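Local atomic coordinates of 2-(hydroxymethyl)glutarate dehydrogenase (Eubacterium barkeri, PDB entry 3CKY), a protein that catalyses the NAD-dependent interconversion of 2-formylglutarate and (S)-2-hydroxymethylglutarate, a step in the fermentation of nicotinate. Residues S4-L12 with V57-T66; S98-A109 with T167-I175. All blocks are in the same frame, centred on the assembly; numbering follows the deposited sequence.

Contact 1: S4-L12 with V57-T66; sequences SIKIGFIGL and VAAASDIIFT
Strands 6-10 and 63-66 run side by side in parallel, their axes 4.5 Å apart at closest approach and their directions 24° apart, with Ile7, Gly8 and Phe9 paired to Ile63, Ile64 and Phe65. The backbone bonds alternate across the pair: Gly8 N gives to Ile63 O, Phe65 N to Gly8 O (2.8 Å) and Ile10 N to Phe65 O. At the entry to strand 63-66, Lys6 O takes two donors, Asp62 N and Ile63 N, while Lys6 N returns a bond to Asp62 OD2 (3.1 Å), meeting the carboxylate from above its plane. The lysine amine itself turns off to Thr29. At the far end the Thr66 hydroxyl, set anti to its own N (chi1 -160°), donates to Ile10 O at 3.1 Å, in the carbonyl plane on a lone pair.

On the face of Ile7, Phe9, Ile63 and Phe65, the two rings lie nearly parallel, 19° between planes, but are slid so far that they barely overlap, centroids 5.3 Å apart. Ile7 CG2 abuts the edge of the Phe65 ring, 3.6 Å from CE1, and helix 16-25 packs on Phe9. On the other face Ile10 CD1 meets Ile64 CG2, and Gly8 lets the end of helix 54-60 and the residue after it close in: Val57 CG1 lies 3.5 Å and Ser61 OG 3.1 Å from Gly8 CA, where a CB on Gly8 would collide with both. Ser61 OG is held there by donating to Val57 O. Strand 6-10, first of the Rossmann fold, runs into the glycine-rich loop that by similarity binds NAD(+); backbone bonds, with Asp62 and Thr66 side chains tying the two ends, join it to strand 63-66 while apolar side chains pack between.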
loop_
_atom_site.group_PDB
_atom_site.type_symbol
_atom_site.label_atom_id
_atom_site.label_comp_id
_atom_site.label_asym_id
_atom_site.label_seq_id
_atom_site.Cartn_x
_atom_site.Cartn_y
_atom_site.Cartn_z
ATOM N N SER A 4 11.812 51.206 12.644
ATOM C CA SER A 4 10.747 50.853 13.625
ATOM C C SER A 4 9.757 49.858 13.022
ATOM O O SER A 4 8.541 50.071 13.053
ATOM C CB SER A 4 10.007 52.109 14.072
ATOM O OG SER A 4 9.205 52.616 13.021
ATOM N N ILE A 5 10.280 48.770 12.467
ATOM C CA ILE A 5 9.428 47.721 11.930
ATOM C C ILE A 5 8.578 47.176 13.083
ATOM O O ILE A 5 9.046 47.089 14.227
ATOM C CB ILE A 5 10.259 46.606 11.225
ATOM C CG1 ILE A 5 9.353 45.692 10.388
ATOM C CG2 ILE A 5 11.087 45.805 12.233
ATOM C CD1 ILE A 5 8.784 46.360 9.147
ATOM N N LYS A 6 7.319 46.861 12.789
ATOM C CA LYS A 6 6.384 46.394 13.807
ATOM C C LYS A 6 6.075 44.927 13.585
ATOM O O LYS A 6 5.530 44.556 12.548
ATOM C CB LYS A 6 5.092 47.214 13.770
ATOM C CG LYS A 6 5.284 48.724 13.942
ATOM C CD LYS A 6 6.079 49.072 15.194
ATOM C CE LYS A 6 6.249 50.574 15.361
ATOM N NZ LYS A 6 7.352 50.882 16.317
ATOM N N ILE A 7 6.430 44.103 14.568
ATOM C CA ILE A 7 6.205 42.665 14.510
ATOM C C ILE A 7 5.027 42.258 15.386
ATOM O O ILE A 7 4.862 42.764 16.490
ATOM C CB ILE A 7 7.465 41.881 14.948
ATOM C CG1 ILE A 7 8.695 42.356 14.164
ATOM C CG2 ILE A 7 7.259 40.384 14.771
ATOM C CD1 ILE A 7 8.457 42.576 12.678
ATOM N N GLY A 8 4.218 41.333 14.879
ATOM C CA GLY A 8 3.071 40.804 15.607
ATOM C C GLY A 8 3.131 39.295 15.735
ATOM O O GLY A 8 3.665 38.604 14.865
ATOM N N PHE A 9 2.580 38.788 16.832
ATOM C CA PHE A 9 2.515 37.354 17.090
ATOM C C PHE A 9 1.088 36.928 17.420
ATOM O O PHE A 9 0.559 37.260 18.484
ATOM C CB PHE A 9 3.442 36.980 18.246
ATOM C CG PHE A 9 4.889 36.914 17.864
ATOM C CD1 PHE A 9 5.697 38.042 17.943
ATOM C CD2 PHE A 9 5.445 35.725 17.419
ATOM C CE1 PHE A 9 7.038 37.984 17.587
ATOM C CE2 PHE A 9 6.790 35.658 17.063
ATOM C CZ PHE A 9 7.585 36.787 17.149
ATOM N N ILE A 10 0.473 36.194 16.494
ATOM C CA ILE A 10 -0.823 35.562 16.725
ATOM C C ILE A 10 -0.569 34.190 17.340
ATOM O O ILE A 10 -0.398 33.189 16.629
ATOM C CB ILE A 10 -1.646 35.458 15.419
ATOM C CG1 ILE A 10 -1.926 36.865 14.881
ATOM C CG2 ILE A 10 -2.965 34.739 15.661
ATOM C CD1 ILE A 10 -2.565 36.887 13.525
ATOM N N GLY A 11 -0.547 34.164 18.673
ATOM C CA GLY A 11 -0.128 32.990 19.435
ATOM C C GLY A 11 1.332 33.070 19.857
ATOM O O GLY A 11 2.172 33.598 19.127
ATOM N N LEU A 12 1.617 32.544 21.049
ATOM C CA LEU A 12 2.957 32.548 21.635
ATOM C C LEU A 12 3.231 31.193 22.277
ATOM O O LEU A 12 3.224 31.060 23.504
ATOM C CB LEU A 12 3.081 33.649 22.697
ATOM C CG LEU A 12 3.189 35.100 22.233
ATOM C CD1 LEU A 12 2.942 36.039 23.412
ATOM C CD2 LEU A 12 4.549 35.355 21.598
ATOM N N VAL A 57 -3.584 42.801 17.194
ATOM C CA VAL A 57 -2.218 42.545 16.752
ATOM C C VAL A 57 -2.100 42.834 15.254
ATOM O O VAL A 57 -1.164 43.509 14.816
ATOM C CB VAL A 57 -1.778 41.086 17.026
ATOM C CG1 VAL A 57 -0.356 40.850 16.522
ATOM C CG2 VAL A 57 -1.881 40.760 18.511
ATOM N N ALA A 58 -3.063 42.332 14.481
ATOM C CA ALA A 58 -3.071 42.495 13.026
ATOM C C ALA A 58 -3.008 43.962 12.589
ATOM O O ALA A 58 -2.199 44.328 11.735
ATOM C CB ALA A 58 -4.302 41.821 12.428
ATOM N N ALA A 59 -3.858 44.796 13.183
ATOM C CA ALA A 59 -3.934 46.214 12.824
ATOM C C ALA A 59 -2.645 46.984 13.118
ATOM O O ALA A 59 -2.290 47.908 12.382
ATOM C CB ALA A 59 -5.107 46.869 13.535
ATOM N N ALA A 60 -1.946 46.600 14.184
ATOM C CA ALA A 60 -0.738 47.310 14.621
ATOM C C ALA A 60 0.545 46.872 13.903
ATOM O O ALA A 60 1.511 47.641 13.843
ATOM C CB ALA A 60 -0.562 47.153 16.129
ATOM N N SER A 61 0.551 45.658 13.352
ATOM C CA SER A 61 1.790 45.021 12.885
ATOM C C SER A 61 2.037 45.130 11.377
ATOM O O SER A 61 1.104 45.246 10.586
ATOM C CB SER A 61 1.787 43.549 13.290
ATOM O OG SER A 61 1.588 43.419 14.685
ATOM N N ASP A 62 3.315 45.096 11.005
ATOM C CA ASP A 62 3.746 45.061 9.608
ATOM C C ASP A 62 4.056 43.632 9.186
ATOM O O ASP A 62 3.770 43.236 8.062
ATOM C CB ASP A 62 5.014 45.901 9.414
ATOM C CG ASP A 62 4.867 47.319 9.925
ATOM O OD1 ASP A 62 3.725 47.827 10.009
ATOM O OD2 ASP A 62 5.911 47.926 10.240
ATOM N N ILE A 63 4.679 42.882 10.090
ATOM C CA ILE A 63 4.987 41.477 9.872
ATOM C C ILE A 63 4.394 40.674 11.024
ATOM O O ILE A 63 4.686 40.939 12.189
ATOM C CB ILE A 63 6.507 41.230 9.791
ATOM C CG1 ILE A 63 7.108 42.004 8.609
ATOM C CG2 ILE A 63 6.799 39.723 9.669
ATOM C CD1 ILE A 63 8.631 42.036 8.596
ATOM N N ILE A 64 3.552 39.704 10.688
ATOM C CA ILE A 64 2.840 38.913 11.686
ATOM C C ILE A 64 3.266 37.448 11.581
ATOM O O ILE A 64 3.260 36.860 10.498
ATOM C CB ILE A 64 1.306 39.016 11.509
ATOM C CG1 ILE A 64 0.851 40.479 11.554
ATOM C CG2 ILE A 64 0.591 38.220 12.593
ATOM C CD1 ILE A 64 -0.558 40.686 11.042
ATOM N N PHE A 65 3.647 36.880 12.719
ATOM C CA PHE A 65 4.029 35.487 12.802
ATOM C C PHE A 65 2.895 34.680 13.401
ATOM O O PHE A 65 2.234 35.115 14.346
ATOM C CB PHE A 65 5.278 35.326 13.664
ATOM C CG PHE A 65 6.519 35.846 13.018
ATOM C CD1 PHE A 65 6.916 37.162 13.210
ATOM C CD2 PHE A 65 7.289 35.028 12.211
ATOM C CE1 PHE A 65 8.067 37.653 12.608
ATOM C CE2 PHE A 65 8.439 35.507 11.611
ATOM C CZ PHE A 65 8.831 36.821 11.811
ATOM N N THR A 66 2.670 33.501 12.830
ATOM C CA THR A 66 1.727 32.551 13.385
ATOM C C THR A 66 2.190 31.131 13.108
ATOM O O THR A 66 2.893 30.878 12.133
ATOM C CB THR A 66 0.301 32.767 12.818
ATOM O OG1 THR A 66 -0.655 32.173 13.698
ATOM C CG2 THR A 66 0.163 32.182 11.413
#

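Contact 2: S98-A109 with T167-I175; sequences SSVSPSSTLKMA and TGAGDAVKI
Thr105 OG1 donates to Asp171 OD2 at 2.6 Å, nearly along the carboxylate C-O axis, joining helix 102-114 to helix 169-197 by a buried side-chain bond. With Thr105 OG1 beside the backbone N (chi1 -65°), the methyl CG2 is left to face Thr167 CG2. Two waters add bridges: one lies within bonding distance of Ser98 O and Asp171 OD1, the other donates to Val100 O and Asp171 O, 3.1 Å from each. An alanine in place of Asp171 would probably leave the Thr105 hydroxyl without this acceptor and the water at Ser98 O without its carboxylate partner.

The two helices start close together and run nearly antiparallel, at 171°, where the Rossmann domain passes into the long helix of the all-helical domain. That helix carries Lys174, the active-site residue by similarity, while Ser99 probably contacts NAD(+).

Carbon contacts lie beside this polar group. Pro102 lays CB and CG against a carbonyl oxygen, Gly168 O; Pro102 CG is 4.0 Å from Ala172 CB, and Pro102 CD meets Ile175 CD1 tip to tip at 3.7 Å. Gly168, at the N-cap, has backbone angles (phi 93°) that alone call for glycine, and a CB would sit tight against Pro102 CB. Leu106 and Thr167 slide past each other in opposite directions; the 3.3 Å between Leu106 CD1 and Thr167 CG2 is doubtfully short.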
loop_
_atom_site.group_PDB
_atom_site.type_symbol
_atom_site.label_atom_id
_atom_site.label_comp_id
_atom_site.label_asym_id
_atom_site.label_seq_id
_atom_site.Cartn_x
_atom_site.Cartn_y
_atom_site.Cartn_z
ATOM N N SER A 98 2.905 27.404 10.243
ATOM C CA SER A 98 2.079 26.235 10.467
ATOM C C SER A 98 2.494 25.064 9.599
ATOM O O SER A 98 2.908 25.228 8.444
ATOM C CB SER A 98 0.606 26.536 10.182
ATOM O OG SER A 98 0.146 27.639 10.938
ATOM N N SER A 99 2.350 23.877 10.166
ATOM C CA SER A 99 2.616 22.661 9.442
ATOM C C SER A 99 1.404 22.287 8.559
ATOM O O SER A 99 0.512 21.554 8.978
ATOM C CB SER A 99 2.968 21.557 10.420
ATOM O OG SER A 99 3.285 20.380 9.716
ATOM N N VAL A 100 1.417 22.779 7.320
ATOM C CA VAL A 100 0.301 22.618 6.408
ATOM C C VAL A 100 0.768 22.305 4.982
ATOM O O VAL A 100 1.939 22.431 4.659
ATOM C CB VAL A 100 -0.595 23.890 6.383
ATOM C CG1 VAL A 100 -1.231 24.141 7.754
ATOM C CG2 VAL A 100 0.198 25.104 5.902
ATOM N N SER A 101 -0.160 21.863 4.139
ATOM C CA SER A 101 0.152 21.589 2.737
ATOM C C SER A 101 0.397 22.894 1.980
ATOM O O SER A 101 -0.162 23.931 2.344
ATOM C CB SER A 101 -0.987 20.821 2.074
ATOM O OG SER A 101 -2.149 21.630 2.026
ATOM N N PRO A 102 1.246 22.847 0.932
ATOM C CA PRO A 102 1.429 23.999 0.059
ATOM C C PRO A 102 0.111 24.597 -0.438
ATOM O O PRO A 102 -0.042 25.820 -0.447
ATOM C CB PRO A 102 2.239 23.430 -1.111
ATOM C CG PRO A 102 2.966 22.264 -0.553
ATOM C CD PRO A 102 2.092 21.706 0.528
ATOM N N SER A 103 -0.827 23.739 -0.834
ATOM C CA SER A 103 -2.119 24.184 -1.369
ATOM C C SER A 103 -2.888 25.017 -0.348
ATOM O O SER A 103 -3.487 26.024 -0.697
ATOM C CB SER A 103 -2.963 22.978 -1.791
ATOM O OG SER A 103 -3.343 22.232 -0.654
ATOM N N SER A 104 -2.876 24.573 0.910
ATOM C CA SER A 104 -3.430 25.339 2.032
ATOM C C SER A 104 -2.928 26.779 2.025
ATOM O O SER A 104 -3.714 27.731 2.134
ATOM C CB SER A 104 -3.065 24.669 3.371
ATOM O OG SER A 104 -3.024 25.609 4.449
ATOM N N THR A 105 -1.610 26.924 1.897
ATOM C CA THR A 105 -0.973 28.235 1.891
ATOM C C THR A 105 -1.278 29.025 0.607
ATOM O O THR A 105 -1.464 30.244 0.668
ATOM C CB THR A 105 0.548 28.105 2.105
ATOM O OG1 THR A 105 0.794 27.584 3.419
ATOM C CG2 THR A 105 1.252 29.448 1.972
ATOM N N LEU A 106 -1.313 28.346 -0.539
ATOM C CA LEU A 106 -1.635 29.010 -1.804
ATOM C C LEU A 106 -3.044 29.613 -1.787
ATOM O O LEU A 106 -3.238 30.745 -2.237
ATOM C CB LEU A 106 -1.509 28.055 -3.002
ATOM C CG LEU A 106 -0.172 27.885 -3.735
ATOM C CD1 LEU A 106 0.716 29.110 -3.579
ATOM C CD2 LEU A 106 0.557 26.632 -3.297
ATOM N N LYS A 107 -4.015 28.849 -1.286
ATOM C CA LYS A 107 -5.394 29.339 -1.134
ATOM C C LYS A 107 -5.402 30.629 -0.327
ATOM O O LYS A 107 -5.971 31.639 -0.749
ATOM C CB LYS A 107 -6.291 28.303 -0.433
ATOM C CG LYS A 107 -7.058 27.388 -1.370
ATOM C CD LYS A 107 -8.138 26.561 -0.640
ATOM C CE LYS A 107 -7.715 25.103 -0.363
ATOM N NZ LYS A 107 -6.887 24.936 0.875
ATOM N N MET A 108 -4.746 30.582 0.829
ATOM C CA MET A 108 -4.737 31.701 1.758
ATOM C C MET A 108 -4.021 32.907 1.171
ATOM O O MET A 108 -4.461 34.036 1.355
ATOM C CB MET A 108 -4.104 31.290 3.092
ATOM C CG MET A 108 -4.670 32.050 4.283
ATOM S SD MET A 108 -6.204 31.370 4.971
ATOM C CE MET A 108 -7.084 30.747 3.538
ATOM N N ALA A 109 -2.938 32.662 0.446
ATOM C CA ALA A 109 -2.198 33.733 -0.210
ATOM C C ALA A 109 -3.054 34.458 -1.247
ATOM O O ALA A 109 -2.919 35.671 -1.427
ATOM C CB ALA A 109 -0.921 33.203 -0.848
ATOM N N THR A 167 5.517 30.788 -3.161
ATOM C CA THR A 167 4.526 30.401 -2.167
ATOM C C THR A 167 4.260 28.894 -2.144
ATOM O O THR A 167 4.055 28.265 -3.183
ATOM C CB THR A 167 3.213 31.161 -2.417
ATOM O OG1 THR A 167 3.510 32.559 -2.489
ATOM C CG2 THR A 167 2.195 30.909 -1.295
ATOM N N GLY A 168 4.292 28.324 -0.942
ATOM C CA GLY A 168 4.086 26.898 -0.755
ATOM C C GLY A 168 5.358 26.044 -0.745
ATOM O O GLY A 168 5.272 24.882 -0.323
ATOM N N ALA A 169 6.530 26.597 -1.138
ATOM C CA ALA A 169 7.800 25.825 -1.231
ATOM C C ALA A 169 8.458 25.515 0.115
ATOM O O ALA A 169 9.071 24.447 0.265
ATOM C CB ALA A 169 8.800 26.521 -2.161
ATOM N N GLY A 170 8.353 26.443 1.072
ATOM C CA GLY A 170 8.798 26.204 2.452
ATOM C C GLY A 170 8.037 25.044 3.064
ATOM O O GLY A 170 8.634 24.120 3.617
ATOM N N ASP A 171 6.707 25.105 2.967
ATOM C CA ASP A 171 5.838 24.002 3.389
ATOM C C ASP A 171 6.231 22.693 2.701
ATOM O O ASP A 171 6.321 21.641 3.348
ATOM C CB ASP A 171 4.381 24.290 3.054
ATOM C CG ASP A 171 3.802 25.408 3.865
ATOM O OD1 ASP A 171 4.242 25.622 5.011
ATOM O OD2 ASP A 171 2.896 26.083 3.349
ATOM N N ALA A 172 6.476 22.792 1.396
ATOM C CA ALA A 172 6.830 21.664 0.571
ATOM C C ALA A 172 8.096 20.929 1.022
ATOM O O ALA A 172 8.099 19.681 1.082
ATOM C CB ALA A 172 6.977 22.114 -0.899
ATOM N N VAL A 173 9.162 21.681 1.312
ATOM C CA VAL A 173 10.470 21.073 1.556
ATOM C C VAL A 173 10.465 20.390 2.911
ATOM O O VAL A 173 11.037 19.312 3.075
ATOM C CB VAL A 173 11.658 22.095 1.394
ATOM C CG1 VAL A 173 11.747 23.067 2.586
ATOM C CG2 VAL A 173 12.983 21.344 1.162
ATOM N N LYS A 174 9.795 21.025 3.863
ATOM C CA LYS A 174 9.564 20.444 5.184
ATOM C C LYS A 174 8.814 19.116 5.052
ATOM O O LYS A 174 9.238 18.108 5.571
ATOM C CB LYS A 174 8.771 21.441 6.038
ATOM C CG LYS A 174 8.433 21.000 7.441
ATOM C CD LYS A 174 9.398 21.562 8.455
ATOM C CE LYS A 174 9.134 21.011 9.887
ATOM N NZ LYS A 174 10.290 21.321 10.812
ATOM N N ILE A 175 7.699 19.137 4.337
ATOM C CA ILE A 175 6.899 17.936 4.098
ATOM C C ILE A 175 7.734 16.796 3.475
ATOM O O ILE A 175 7.619 15.633 3.889
ATOM C CB ILE A 175 5.681 18.271 3.217
ATOM C CG1 ILE A 175 4.635 19.035 4.040
ATOM C CG2 ILE A 175 5.103 17.024 2.619
ATOM C CD1 ILE A 175 3.542 19.696 3.224
HETATM O O HOH W 1 3.052 27.219 6.565
HETATM O O HOH W 2 4.722 22.118 5.923
#

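Contact 1 closes before contact 2 opens along the chain, and their centres lie 20 Å apart, with nearest atoms about 4 Å from each other but not touching. The mixed sheet relates them: strands 6-10 and 63-66 are neighbours within it, strand 93-96 comes next beside 63-66 and leads into segment 98-109, and strand 158-165, an outermost strand within this chain, leads into 167-175. Contact 1 thus belongs to the interior of the nucleotide-binding domain, whereas contact 2 sits where that domain meets helix 169-197. Between them they hold parts of the predicted NAD(+) site and the presumed catalytic lysine, consistent with cofactor and substrate meeting at the junction between domains.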